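Local atomic coordinates of 3-oxoacyl-(acyl-carrier protein) synthase II (Thermus thermophilus, PDB entry 1J3N), a protein that probably catalyses the condensation of malonyl-ACP with a growing acyl chain, the elongation step of bacterial fatty acid synthesis, and works as a homodimer. Residues A280-R283 against A284-A288; M134-A137 against N138-S141. All coordinates share one frame; numbering follows the deposited sequence.

Contact 2 (M134-S141) comes first along the chain and contact 1 (A280-A288) follows; the two are in series and do not touch, their centres lying 31 Å apart and their nearest atoms about 21 Å. Contact 2 belongs to the N-terminal domain of the beta-ketoacyl synthase, where it joins helix 131-135 to helix 139-148; contact 1 belongs to the C-terminal domain and lies in the later part of helix 275-288. The two domains are the halves of a thiolase-type chain. Both contacts meet the second subunit, contact 1 through R283 and contact 2 through most of its residues, so each helps to form the homodimer interface from a different half.

Contact 1 of 2, residues A280-R283 against A284-A288; sequences AMAR and ALKDA
Four i to i+4 bonds join A280-R283 to A284-A288 as continuous alpha helix, with K286 N to A282 O the straightest at 165° and D287 N to R283 O 2.9 Å long. The contact lies in the later part of helix 275-288, in the C-terminal half of a thiolase-type condensing enzyme. The peptide N of A284 is shared: besides its bond to A280 O it makes a weak one to M281 O. That same oxygen takes L285 N at 3.0 Å, while the leucine CG lies 3.5 Å from M281 O, so the branch carbon rests beside the accepting carbonyl.

Around the helix, L285 packs on V319 and F320 of helix 306-324, A280 and A284 meet V402 of strand 399-406, and M281 touches both elements, through A315 and I316 on the helix and V402 on the strand. R283, its chain extended from CG to NE, reaches across to give NH1 to R260 O and also to T151 O of the second subunit, which ties this helix to the dimer partner. D287 has CG anti to its own N (chi1 -177°), which turns the carboxylate away from the preceding turn; OD2 accepts from F258 N, on strand 253-262.

K286 folds back over the preceding turn. Its CG is 3.1 Å from A282 O, and the bend at the end of the chain (chi4 62°) brings the ammonium group to 3.8 Å from A282 CB, measured from NZ. A water donates a hydrogen bond to A282 O and accepts one from K286 NZ, each at 2.7 Å. A282 O thus has two donors, the amide of K286 and this water, which bridges the carbonyl to the lysine NZ.

Contact 2 of 2, residues M134-A137 against N138-S141; sequences MMIA and NMAS
Apolar contact across the bend is made by I136 and M139, whose side chains meet at 3.5 Å between I136 CG1 and M139 CG, tighter than usual for two carbons. In I136, CG1 stands between the backbone N and the carbonyl carbon (chi1 60°), which directs this branch toward the residues that follow. M139 is bent at chi2 and chi3, and its SD stays within 4.2 Å of the same I136 CG1. Outside the bend, M139 also packs on V72 of helix 70-86 and on I267 of the second subunit.

The amide of N138 meets the isoleucine through its nitrogen: ND2 lies 3.2 Å from I136 CD1 and 3.4 Å from I136 CG1, whereas OD1 is farther off, at 3.8 Å from CD1. With the amide of N138 replaced by an alanine here, I136 CD1 would probably lose its neighbour on that side and face a gap, while CG1 stayed against M139.

I136 to M139 form a type I beta turn, closed by the M139 N to I136 O bond and connecting helix 131-135 with helix 139-148 in the N-terminal half of the thiolase-type fold. I136 leaves helical phi/psi with a psi of 141°. The closing bond is 3.2 Å long and fairly straight at hydrogen (159°), although the donor sits above the carbonyl plane. Against the other subunit, A137 and N138 pack on V158 of the partner chain.

A water adds a further link. It donates to A137 O at 2.6 Å and accepts from S141 N, so the turn carbonyl is coupled to the first turn of helix 139-148. S141 OG bonds to S155 O and V102 N.

Contact 1 of 2, residues A280-R283 against A284-A288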
ATOM      1  N   ALA A 280      13.828 -13.172   5.255  1.00 22.42           N
ATOM      2  CA  ALA A 280      13.892 -11.774   4.830  1.00 22.73           C
ATOM      3  C   ALA A 280      15.286 -11.175   5.058  1.00 22.24           C
ATOM      4  O   ALA A 280      15.777 -10.410   4.232  1.00 21.71           O
ATOM      5  CB  ALA A 280      12.834 -10.953   5.565  1.00 23.86           C
ATOM      6  N   MET A 281      15.924 -11.503   6.180  1.00 23.14           N
ATOM      7  CA  MET A 281      17.269 -10.979   6.432  1.00 22.35           C
ATOM      8  C   MET A 281      18.239 -11.573   5.409  1.00 22.22           C
ATOM      9  O   MET A 281      19.087 -10.868   4.860  1.00 22.80           O
ATOM     10  CB  MET A 281      17.759 -11.315   7.852  1.00 21.84           C
ATOM     11  CG  MET A 281      17.124 -10.491   8.968  1.00 23.88           C
ATOM     12  SD  MET A 281      17.869 -10.825  10.575  1.00 22.39           S
ATOM     13  CE  MET A 281      17.009 -12.305  11.052  1.00 19.22           C
ATOM     14  N   ALA A 282      18.108 -12.870   5.148  1.00 24.29           N
ATOM     15  CA  ALA A 282      18.982 -13.549   4.189  1.00 24.19           C
ATOM     16  C   ALA A 282      18.837 -12.934   2.801  1.00 25.16           C
ATOM     17  O   ALA A 282      19.806 -12.834   2.046  1.00 25.69           O
ATOM     18  CB  ALA A 282      18.653 -15.045   4.137  1.00 24.34           C
ATOM     19  N   ARG A 283      17.622 -12.521   2.463  1.00 25.44           N
ATOM     20  CA  ARG A 283      17.388 -11.907   1.165  1.00 23.88           C
ATOM     21  C   ARG A 283      17.962 -10.501   1.101  1.00 23.83           C
ATOM     22  O   ARG A 283      18.364 -10.041   0.030  1.00 21.10           O
ATOM     23  CB  ARG A 283      15.891 -11.889   0.850  1.00 24.12           C
ATOM     24  CG  ARG A 283      15.370 -13.262   0.492  1.00 24.25           C
ATOM     25  CD  ARG A 283      13.867 -13.329   0.448  1.00 25.46           C
ATOM     26  NE  ARG A 283      13.430 -14.626  -0.052  1.00 28.38           N
ATOM     27  CZ  ARG A 283      12.168 -15.039  -0.064  1.00 29.56           C
ATOM     28  NH1 ARG A 283      11.205 -14.258   0.404  1.00 28.49           N
ATOM     29  NH2 ARG A 283      11.869 -16.233  -0.560  1.00 31.32           N
ATOM     30  N   ALA A 284      18.008  -9.819   2.244  1.00 24.52           N
ATOM     31  CA  ALA A 284      18.557  -8.464   2.279  1.00 22.40           C
ATOM     32  C   ALA A 284      20.063  -8.532   2.078  1.00 22.01           C
ATOM     33  O   ALA A 284      20.646  -7.684   1.403  1.00 20.67           O
ATOM     34  CB  ALA A 284      18.238  -7.796   3.601  1.00 23.75           C
ATOM     35  N   LEU A 285      20.691  -9.541   2.677  1.00 21.66           N
ATOM     36  CA  LEU A 285      22.130  -9.723   2.541  1.00 22.71           C
ATOM     37  C   LEU A 285      22.466 -10.065   1.091  1.00 22.74           C
ATOM     38  O   LEU A 285      23.372  -9.478   0.506  1.00 21.73           O
ATOM     39  CB  LEU A 285      22.629 -10.832   3.476  1.00 23.21           C
ATOM     40  CG  LEU A 285      22.567 -10.510   4.977  1.00 25.53           C
ATOM     41  CD1 LEU A 285      22.976 -11.736   5.787  1.00 26.83           C
ATOM     42  CD2 LEU A 285      23.472  -9.333   5.291  1.00 24.90           C
ATOM     43  N   LYS A 286      21.732 -11.014   0.518  1.00 26.51           N
ATOM     44  CA  LYS A 286      21.936 -11.423  -0.873  1.00 28.99           C
ATOM     45  C   LYS A 286      21.750 -10.237  -1.823  1.00 28.44           C
ATOM     46  O   LYS A 286      22.562 -10.014  -2.718  1.00 30.07           O
ATOM     47  CB  LYS A 286      20.946 -12.536  -1.251  1.00 33.54           C
ATOM     48  CG  LYS A 286      21.196 -13.885  -0.569  1.00 40.25           C
ATOM     49  CD  LYS A 286      20.063 -14.877  -0.858  1.00 42.31           C
ATOM     50  CE  LYS A 286      20.377 -16.288  -0.353  1.00 44.80           C
ATOM     51  NZ  LYS A 286      20.575 -16.375   1.124  1.00 46.31           N
ATOM     52  N   ASP A 287      20.675  -9.480  -1.627  1.00 27.28           N
ATOM     53  CA  ASP A 287      20.394  -8.315  -2.470  1.00 26.63           C
ATOM     54  C   ASP A 287      21.528  -7.270  -2.388  1.00 27.14           C
ATOM     55  O   ASP A 287      21.893  -6.656  -3.396  1.00 26.65           O
ATOM     56  CB  ASP A 287      19.050  -7.695  -2.051  1.00 27.48           C
ATOM     57  CG  ASP A 287      18.645  -6.521  -2.924  1.00 27.37           C
ATOM     58  OD1 ASP A 287      18.574  -6.688  -4.160  1.00 28.32           O
ATOM     59  OD2 ASP A 287      18.391  -5.431  -2.368  1.00 27.71           O
ATOM     60  N   ALA A 288      22.096  -7.079  -1.199  1.00 25.51           N
ATOM     61  CA  ALA A 288      23.184  -6.114  -1.031  1.00 27.50           C
ATOM     62  C   ALA A 288      24.536  -6.709  -1.427  1.00 28.88           C
ATOM     63  O   ALA A 288      25.538  -5.999  -1.526  1.00 30.21           O
ATOM     64  CB  ALA A 288      23.235  -5.634   0.403  1.00 28.27           C
TER
HETATM   65  O   HOH W   1      21.857 -14.489   2.543  1.00 35.54           O

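Contact 2 of 2, residues M134-A137 against N138-S141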
ATOM      1  N   MET A 134      -9.681  12.504   3.716  1.00 22.10           N
ATOM      2  CA  MET A 134      -8.926  12.636   4.955  1.00 20.42           C
ATOM      3  C   MET A 134      -8.502  11.301   5.562  1.00 20.41           C
ATOM      4  O   MET A 134      -7.470  11.218   6.220  1.00 19.30           O
ATOM      5  CB  MET A 134      -9.741  13.417   6.003  1.00 22.19           C
ATOM      6  CG  MET A 134      -9.935  14.904   5.707  1.00 21.24           C
ATOM      7  SD  MET A 134     -10.899  15.720   7.018  1.00 24.02           S
ATOM      8  CE  MET A 134      -9.771  15.585   8.420  1.00 21.39           C
ATOM      9  N   MET A 135      -9.280  10.248   5.326  1.00 22.19           N
ATOM     10  CA  MET A 135      -8.955   8.959   5.927  1.00 21.84           C
ATOM     11  C   MET A 135      -8.145   7.928   5.132  1.00 21.74           C
ATOM     12  O   MET A 135      -7.405   7.144   5.735  1.00 22.32           O
ATOM     13  CB  MET A 135     -10.244   8.302   6.449  1.00 21.99           C
ATOM     14  CG  MET A 135     -11.089   7.592   5.399  1.00 24.99           C
ATOM     15  SD  MET A 135     -10.524   5.902   5.081  1.00 23.18           S
ATOM     16  CE  MET A 135     -11.788   5.366   3.879  1.00 24.71           C
ATOM     17  N   ILE A 136      -8.256   7.916   3.805  1.00 19.70           N
ATOM     18  CA  ILE A 136      -7.530   6.912   3.026  1.00 20.16           C
ATOM     19  C   ILE A 136      -6.004   7.023   3.051  1.00 18.96           C
ATOM     20  O   ILE A 136      -5.438   8.112   3.023  1.00 17.07           O
ATOM     21  CB  ILE A 136      -8.050   6.842   1.562  1.00 20.83           C
ATOM     22  CG1 ILE A 136      -7.891   8.182   0.852  1.00 21.72           C
ATOM     23  CG2 ILE A 136      -9.530   6.454   1.565  1.00 21.20           C
ATOM     24  CD1 ILE A 136      -8.350   8.139  -0.598  1.00 20.73           C
ATOM     25  N   ALA A 137      -5.354   5.863   3.101  1.00 17.85           N
ATOM     26  CA  ALA A 137      -3.895   5.746   3.200  1.00 18.96           C
ATOM     27  C   ALA A 137      -3.026   6.500   2.211  1.00 19.41           C
ATOM     28  O   ALA A 137      -1.969   6.999   2.583  1.00 21.50           O
ATOM     29  CB  ALA A 137      -3.497   4.254   3.182  1.00 14.81           C
ATOM     30  N   ASN A 138      -3.458   6.575   0.959  1.00 20.64           N
ATOM     31  CA  ASN A 138      -2.677   7.241  -0.074  1.00 21.70           C
ATOM     32  C   ASN A 138      -2.638   8.762   0.028  1.00 23.35           C
ATOM     33  O   ASN A 138      -1.991   9.418  -0.792  1.00 22.61           O
ATOM     34  CB  ASN A 138      -3.217   6.844  -1.448  1.00 23.31           C
ATOM     35  CG  ASN A 138      -4.674   7.251  -1.638  1.00 23.98           C
ATOM     36  OD1 ASN A 138      -4.983   8.195  -2.370  1.00 22.93           O
ATOM     37  ND2 ASN A 138      -5.573   6.546  -0.965  1.00 17.54           N
ATOM     38  N   MET A 139      -3.312   9.332   1.024  1.00 22.27           N
ATOM     39  CA  MET A 139      -3.328  10.787   1.135  1.00 22.56           C
ATOM     40  C   MET A 139      -2.069  11.423   1.722  1.00 20.66           C
ATOM     41  O   MET A 139      -1.890  12.631   1.623  1.00 20.65           O
ATOM     42  CB  MET A 139      -4.562  11.250   1.903  1.00 21.80           C
ATOM     43  CG  MET A 139      -5.858  10.979   1.163  1.00 23.41           C
ATOM     44  SD  MET A 139      -5.814  11.507  -0.551  1.00 27.80           S
ATOM     45  CE  MET A 139      -5.975  13.261  -0.383  1.00 25.02           C
ATOM     46  N   ALA A 140      -1.200  10.622   2.332  1.00 18.89           N
ATOM     47  CA  ALA A 140       0.045  11.161   2.859  1.00 19.89           C
ATOM     48  C   ALA A 140       0.950  11.423   1.648  1.00 19.01           C
ATOM     49  O   ALA A 140       1.520  12.501   1.502  1.00 19.95           O
ATOM     50  CB  ALA A 140       0.692  10.168   3.805  1.00 22.16           C
ATOM     51  N   SER A 141       1.074  10.432   0.777  1.00 19.53           N
ATOM     52  CA  SER A 141       1.876  10.586  -0.431  1.00 19.05           C
ATOM     53  C   SER A 141       1.289  11.695  -1.307  1.00 19.66           C
ATOM     54  O   SER A 141       1.999  12.606  -1.734  1.00 17.59           O
ATOM     55  CB  SER A 141       1.909   9.280  -1.221  1.00 17.80           C
ATOM     56  OG  SER A 141       2.761   8.332  -0.596  1.00 18.30           O
TER
HETATM   57  O   HOH W   2       0.284   7.628   1.545  1.00 16.63           O